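Local coordinates for beta-glucosidase (PDB 5M6G), which probably hydrolyses terminal, non-reducing beta-D-glucosyl residues with release of beta-D-glucose, as a member of glycosyl hydrolase family 3, at residues Q407-R410 / E411-L415; T479-R482 / H483-V487. All coordinates share one frame; numbering follows the deposited sequence.

Contact 1: residues Q407-R410 / E411-L415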
ATOM      1  N   GLN A 407     -11.008  -6.239 -13.431  1.00 13.95           N
ATOM      2  CA  GLN A 407     -10.272  -5.815 -14.612  1.00 18.73           C
ATOM      3  C   GLN A 407      -8.793  -5.636 -14.282  1.00 16.55           C
ATOM      4  O   GLN A 407      -7.923  -5.974 -15.094  1.00 14.04           O
ATOM      5  CB  GLN A 407     -10.892  -4.533 -15.184  1.00 15.36           C
ATOM      6  CG  GLN A 407     -10.206  -4.019 -16.463  1.00 18.39           C
ATOM      7  CD  GLN A 407     -10.350  -4.977 -17.644  1.00 26.26           C
ATOM      8  OE1 GLN A 407     -11.295  -5.767 -17.708  1.00 29.03           O
ATOM      9  NE2 GLN A 407      -9.412  -4.904 -18.586  1.00 19.46           N
ATOM     10  N   ALA A 408      -8.489  -5.159 -13.070  1.00 15.72           N
ATOM     11  CA  ALA A 408      -7.092  -5.031 -12.660  1.00 15.74           C
ATOM     12  C   ALA A 408      -6.451  -6.399 -12.460  1.00 16.12           C
ATOM     13  O   ALA A 408      -5.284  -6.601 -12.817  1.00 11.37           O
ATOM     14  CB  ALA A 408      -6.991  -4.196 -11.382  1.00 12.23           C
ATOM     15  N   VAL A 409      -7.196  -7.355 -11.889  1.00 14.27           N
ATOM     16  CA  VAL A 409      -6.690  -8.722 -11.793  1.00 13.51           C
ATOM     17  C   VAL A 409      -6.302  -9.236 -13.174  1.00 15.29           C
ATOM     18  O   VAL A 409      -5.178  -9.715 -13.384  1.00 15.51           O
ATOM     19  CB  VAL A 409      -7.730  -9.643 -11.128  1.00 15.57           C
ATOM     20  CG1 VAL A 409      -7.245 -11.107 -11.180  1.00 12.05           C
ATOM     21  CG2 VAL A 409      -8.003  -9.193  -9.692  1.00 14.31           C
ATOM     22  N   ARG A 410      -7.225  -9.129 -14.138  1.00 17.19           N
ATOM     23  CA  ARG A 410      -6.973  -9.576 -15.509  1.00 18.27           C
ATOM     24  C   ARG A 410      -5.679  -8.990 -16.051  1.00 17.19           C
ATOM     25  O   ARG A 410      -4.788  -9.713 -16.509  1.00 15.22           O
ATOM     26  CB  ARG A 410      -8.123  -9.157 -16.431  1.00 18.38           C
ATOM     27  CG  ARG A 410      -9.381  -9.941 -16.326  1.00 23.23           C
ATOM     28  CD  ARG A 410     -10.484  -9.229 -17.092  1.00 20.04           C
ATOM     29  NE  ARG A 410     -11.796  -9.689 -16.660  1.00 31.94           N
ATOM     30  CZ  ARG A 410     -12.858  -8.902 -16.546  1.00 30.90           C
ATOM     31  NH1 ARG A 410     -12.763  -7.608 -16.828  1.00 29.42           N
ATOM     32  NH2 ARG A 410     -14.015  -9.410 -16.145  1.00 36.51           N
ATOM     33  N   GLU A 411      -5.578  -7.662 -16.026  1.00 15.03           N
ATOM     34  CA  GLU A 411      -4.462  -6.995 -16.675  1.00 14.92           C
ATOM     35  C   GLU A 411      -3.150  -7.203 -15.930  1.00 12.80           C
ATOM     36  O   GLU A 411      -2.085  -7.032 -16.528  1.00 14.08           O
ATOM     37  CB  GLU A 411      -4.775  -5.501 -16.826  1.00 15.31           C
ATOM     38  CG  GLU A 411      -5.965  -5.232 -17.754  1.00 17.29           C
ATOM     39  CD  GLU A 411      -6.206  -3.747 -18.011  1.00 25.40           C
ATOM     40  OE1 GLU A 411      -5.226  -2.971 -18.049  1.00 21.07           O
ATOM     41  OE2 GLU A 411      -7.383  -3.360 -18.178  1.00 22.02           O
ATOM     42  N   SER A 412      -3.198  -7.584 -14.649  1.00 13.24           N
ATOM     43  CA  SER A 412      -1.977  -7.776 -13.882  1.00 13.32           C
ATOM     44  C   SER A 412      -1.323  -9.125 -14.150  1.00 16.42           C
ATOM     45  O   SER A 412      -0.134  -9.289 -13.843  1.00 15.99           O
ATOM     46  CB  SER A 412      -2.261  -7.631 -12.384  1.00 13.72           C
ATOM     47  OG  SER A 412      -3.032  -8.716 -11.887  1.00 14.12           O
ATOM     48  N   GLN A 413      -2.063 -10.081 -14.721  1.00 11.65           N
ATOM     49  CA  GLN A 413      -1.524 -11.409 -14.990  1.00 13.42           C
ATOM     50  C   GLN A 413      -0.435 -11.344 -16.055  1.00 13.62           C
ATOM     51  O   GLN A 413      -0.615 -10.718 -17.101  1.00 13.32           O
ATOM     52  CB  GLN A 413      -2.641 -12.351 -15.447  1.00 11.95           C
ATOM     53  CG  GLN A 413      -3.841 -12.383 -14.506  1.00 15.73           C
ATOM     54  CD  GLN A 413      -3.461 -12.826 -13.107  1.00 15.14           C
ATOM     55  OE1 GLN A 413      -3.303 -14.017 -12.851  1.00 13.59           O
ATOM     56  NE2 GLN A 413      -3.294 -11.866 -12.199  1.00 13.95           N
ATOM     57  N   VAL A 414       0.679 -12.023 -15.806  1.00 11.20           N
ATOM     58  CA  VAL A 414       1.812 -12.035 -16.727  1.00 12.68           C
ATOM     59  C   VAL A 414       2.039 -13.474 -17.172  1.00 16.12           C
ATOM     60  O   VAL A 414       2.403 -14.333 -16.357  1.00 13.96           O
ATOM     61  CB  VAL A 414       3.085 -11.456 -16.095  1.00 10.81           C
ATOM     62  CG1 VAL A 414       4.231 -11.525 -17.098  1.00 13.44           C
ATOM     63  CG2 VAL A 414       2.841 -10.021 -15.640  1.00 11.26           C
ATOM     64  N   LEU A 415       1.823 -13.739 -18.458  1.00 12.46           N
ATOM     65  CA  LEU A 415       2.073 -15.064 -19.006  1.00 11.77           C
ATOM     66  C   LEU A 415       3.558 -15.200 -19.344  1.00 14.67           C
ATOM     67  O   LEU A 415       4.097 -14.442 -20.159  1.00 15.60           O
ATOM     68  CB  LEU A 415       1.198 -15.313 -20.234  1.00 10.79           C
ATOM     69  CG  LEU A 415       1.347 -16.699 -20.869  1.00 13.56           C
ATOM     70  CD1 LEU A 415       0.799 -17.773 -19.926  1.00 14.66           C
ATOM     71  CD2 LEU A 415       0.644 -16.752 -22.209  1.00 18.39           C
TER
HETATM   72  O   HOH W   1      -2.847 -10.004 -18.431  1.00 16.01           O
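Gln407 and Glu411 meet one turn apart in the last turns of helix 399-412, and the contact as a whole is a local one: side chains and backbone at the C-terminal end of that helix, just before strand 414-418. Glu411 N donates to Gln407 O at 3.0 Å, an i to i+4 helical bond, and the side chains repeat the pairing outside it. Gln407 NE2 reaches Glu411 OE2 at 2.6 Å in a nearly straight bond (171°) that lies in the amide plane and uses the anti lone pair of the carboxylate oxygen; its other oxygen, OE1, is bonded by Asn154. The two flat groups are turned 71° apart. Arg410 NH1 donates to Gln407 OE1 at 2.5 Å from within the guanidinium plane; with both ends bonded, the amide's rotation is set. The bend at chi2 of Gln407 (65°) swings the amide toward Glu411.

Toward strand 414-418 the bonding changes. Ser412 N still donates to Ala408 O (2.9 Å), but Val409 O accepts Ser412 OG at 2.8 Å and a weak bond from Gln413 NE2 at 3.1 Å; the backbone N atoms of Ser412 and Gln413 add weak bonds to Val409 O. Gln413 N closes a tighter turn onto Arg410 O at 3.3 Å. A water donates to both Arg410 O and Gln413 O, bridging the two carbonyls. Gln413 OE1 bonds Ser559.

Ala408 packs on helices 146-152 and 155-170, Arg410 forms a salt bridge with Asp571 of helix 567-573, and Val414 pairs with strand 555-560 through Ala558.

Contact 2: residues T479-R482 / H483-V487; sequences TYDR and HGNGV
Arg482 sets its CG over one face of the His483 ring, toward the rim. The CH-pi contact is measured from Arg482 CG to the His483 ring centroid, 4.1 Å, at 22° from the ring normal. The two side chains run side by side in the same direction, and their guanidinium and imidazole planes are only 5° apart. Arg482 is extended from CG to NE, which takes CD out past the rim, 3.9 Å from His483 NE2. Beyond the ring Arg482 NE reaches a salt bridge with Glu519, in helix 518-528, whose Glu519 and Thr523 also touch His483.

The backbone beneath this pair is a type I beta turn from Asp481 to Gly484, closed by Gly484 N donating to Asp481 O at 3.0 Å in a nearly straight bond. Asp481 adds an Asx turn: its OD1 takes the N-H of His483 at 3.0 Å, meeting it on the anti side, 35° out of the carboxylate plane. A weak bond to the same oxygen comes from Asn485 N, also at 3.0 Å, so one carboxylate oxygen ties together two amides of the loop. Asp481 CG stands anti to the backbone N, and this brings OD1 over the turn. Asn485 lies obliquely against the carboxylate, its CB 3.4 Å from Asp481 OD1.

A type II turn from Gly484 to Val487 follows directly, with Asn485 and Gly486 at its corners; Gly486 takes the positive phi that the third position of such a turn requires, and a weak bond from Val487 N to Gly484 O spans it. Strand 478-480, at the edge of the mixed sheet, leads into this loop. Asp481 bonds through its backbone to Val433 of strand 431-434, and Arg482 to Gly435 just beyond it.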
ATOM      1  N   THR A 479     -12.175 -30.895 -10.186  1.00 11.99           N
ATOM      2  CA  THR A 479     -11.748 -31.566  -8.969  1.00 13.08           C
ATOM      3  C   THR A 479     -10.669 -30.724  -8.305  1.00 14.54           C
ATOM      4  O   THR A 479      -9.714 -30.305  -8.966  1.00 16.03           O
ATOM      5  CB  THR A 479     -11.189 -32.960  -9.273  1.00 16.73           C
ATOM      6  OG1 THR A 479     -12.123 -33.707 -10.069  1.00 18.37           O
ATOM      7  CG2 THR A 479     -10.890 -33.712  -7.987  1.00 17.68           C
ATOM      8  N   TYR A 480     -10.810 -30.485  -7.005  1.00 16.29           N
ATOM      9  CA  TYR A 480      -9.831 -29.703  -6.263  1.00 14.64           C
ATOM     10  C   TYR A 480      -9.287 -30.517  -5.103  1.00 12.93           C
ATOM     11  O   TYR A 480     -10.058 -31.096  -4.332  1.00 16.31           O
ATOM     12  CB  TYR A 480     -10.426 -28.396  -5.730  1.00 18.45           C
ATOM     13  CG  TYR A 480      -9.536 -27.760  -4.685  1.00 15.51           C
ATOM     14  CD1 TYR A 480      -8.331 -27.164  -5.043  1.00 17.03           C
ATOM     15  CD2 TYR A 480      -9.888 -27.774  -3.341  1.00 19.66           C
ATOM     16  CE1 TYR A 480      -7.501 -26.591  -4.090  1.00 20.07           C
ATOM     17  CE2 TYR A 480      -9.076 -27.197  -2.381  1.00 22.65           C
ATOM     18  CZ  TYR A 480      -7.885 -26.609  -2.760  1.00 26.41           C
ATOM     19  OH  TYR A 480      -7.070 -26.047  -1.807  1.00 28.56           O
ATOM     20  N   ASP A 481      -7.963 -30.561  -4.986  1.00 14.56           N
ATOM     21  CA  ASP A 481      -7.308 -31.070  -3.788  1.00 21.54           C
ATOM     22  C   ASP A 481      -6.064 -30.240  -3.524  1.00 20.65           C
ATOM     23  O   ASP A 481      -5.220 -30.088  -4.416  1.00 14.40           O
ATOM     24  CB  ASP A 481      -6.921 -32.545  -3.925  1.00 17.38           C
ATOM     25  CG  ASP A 481      -6.384 -33.124  -2.626  1.00 17.64           C
ATOM     26  OD1 ASP A 481      -5.173 -32.993  -2.355  1.00 20.36           O
ATOM     27  OD2 ASP A 481      -7.182 -33.706  -1.865  1.00 27.51           O
ATOM     28  N   ARG A 482      -5.937 -29.734  -2.296  1.00 19.49           N
ATOM     29  CA  ARG A 482      -4.843 -28.815  -1.994  1.00 16.34           C
ATOM     30  C   ARG A 482      -3.496 -29.386  -2.405  1.00 18.84           C
ATOM     31  O   ARG A 482      -2.645 -28.664  -2.937  1.00 17.55           O
ATOM     32  CB  ARG A 482      -4.819 -28.468  -0.509  1.00 19.59           C
ATOM     33  CG  ARG A 482      -3.596 -27.617  -0.128  1.00 15.03           C
ATOM     34  CD  ARG A 482      -3.728 -27.052   1.267  1.00 20.11           C
ATOM     35  NE  ARG A 482      -2.474 -26.476   1.743  1.00 18.71           N
ATOM     36  CZ  ARG A 482      -2.352 -25.878   2.925  1.00 19.56           C
ATOM     37  NH1 ARG A 482      -3.407 -25.795   3.726  1.00 16.52           N
ATOM     38  NH2 ARG A 482      -1.189 -25.371   3.305  1.00 14.06           N
ATOM     39  N   HIS A 483      -3.292 -30.686  -2.189  1.00 21.69           N
ATOM     40  CA  HIS A 483      -1.994 -31.315  -2.391  1.00 19.06           C
ATOM     41  C   HIS A 483      -1.916 -32.119  -3.681  1.00 20.18           C
ATOM     42  O   HIS A 483      -0.950 -32.868  -3.875  1.00 20.20           O
ATOM     43  CB  HIS A 483      -1.654 -32.198  -1.189  1.00 18.94           C
ATOM     44  CG  HIS A 483      -1.520 -31.435   0.093  1.00 23.69           C
ATOM     45  ND1 HIS A 483      -0.335 -30.859   0.496  1.00 24.59           N
ATOM     46  CD2 HIS A 483      -2.430 -31.129   1.048  1.00 25.80           C
ATOM     47  CE1 HIS A 483      -0.516 -30.245   1.651  1.00 26.81           C
ATOM     48  NE2 HIS A 483      -1.780 -30.392   2.008  1.00 27.92           N
ATOM     49  N   GLY A 484      -2.888 -31.971  -4.574  1.00 21.01           N
ATOM     50  CA  GLY A 484      -2.881 -32.719  -5.816  1.00 16.65           C
ATOM     51  C   GLY A 484      -3.328 -34.160  -5.700  1.00 24.21           C
ATOM     52  O   GLY A 484      -3.243 -34.894  -6.687  1.00 20.04           O
ATOM     53  N   ASN A 485      -3.806 -34.588  -4.531  1.00 21.83           N
ATOM     54  CA  ASN A 485      -4.182 -35.984  -4.341  1.00 23.68           C
ATOM     55  C   ASN A 485      -5.425 -36.317  -5.153  1.00 20.23           C
ATOM     56  O   ASN A 485      -6.407 -35.571  -5.141  1.00 18.31           O
ATOM     57  CB  ASN A 485      -4.423 -36.273  -2.861  1.00 24.77           C
ATOM     58  CG  ASN A 485      -3.147 -36.236  -2.055  1.00 22.53           C
ATOM     59  OD1 ASN A 485      -2.081 -36.569  -2.558  1.00 30.51           O
ATOM     60  ND2 ASN A 485      -3.249 -35.828  -0.803  1.00 27.80           N
ATOM     61  N   GLY A 486      -5.382 -37.435  -5.871  1.00 17.90           N
ATOM     62  CA  GLY A 486      -6.501 -37.837  -6.688  1.00 20.18           C
ATOM     63  C   GLY A 486      -6.381 -37.453  -8.144  1.00 18.69           C
ATOM     64  O   GLY A 486      -7.226 -37.864  -8.947  1.00 17.29           O
ATOM     65  N   VAL A 487      -5.366 -36.673  -8.509  1.00 18.15           N
ATOM     66  CA  VAL A 487      -5.160 -36.369  -9.916  1.00 12.75           C
ATOM     67  C   VAL A 487      -4.725 -37.646 -10.629  1.00 19.71           C
ATOM     68  O   VAL A 487      -4.043 -38.501 -10.054  1.00 19.07           O
ATOM     69  CB  VAL A 487      -4.128 -35.240 -10.101  1.00 17.44           C
ATOM     70  CG1 VAL A 487      -2.705 -35.725  -9.794  1.00 17.65           C
ATOM     71  CG2 VAL A 487      -4.208 -34.670 -11.510  1.00 17.95           C
TER

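Both contacts lie at ends of regular elements that belong to, or lead into, the same mixed sheet, but at its two outermost strands: contact 1 opens into 414-418, contact 2 follows 478-480. Their centres are 26 Å apart and their nearest atoms about 16 Å. Contact 1 is partly buried, with neighbouring helices over it, and contact 2 is a surface loop farther from the centre of the chain. The chemistry follows: in contact 1 side-chain amide, carboxylate and hydroxyl groups bond to the last turns of helix 399-412, whereas contact 2 relies on one aspartate oxygen accepting two loop amides, one of them weakly, and on an arginine lying alongside a histidine, one methylene over its ring.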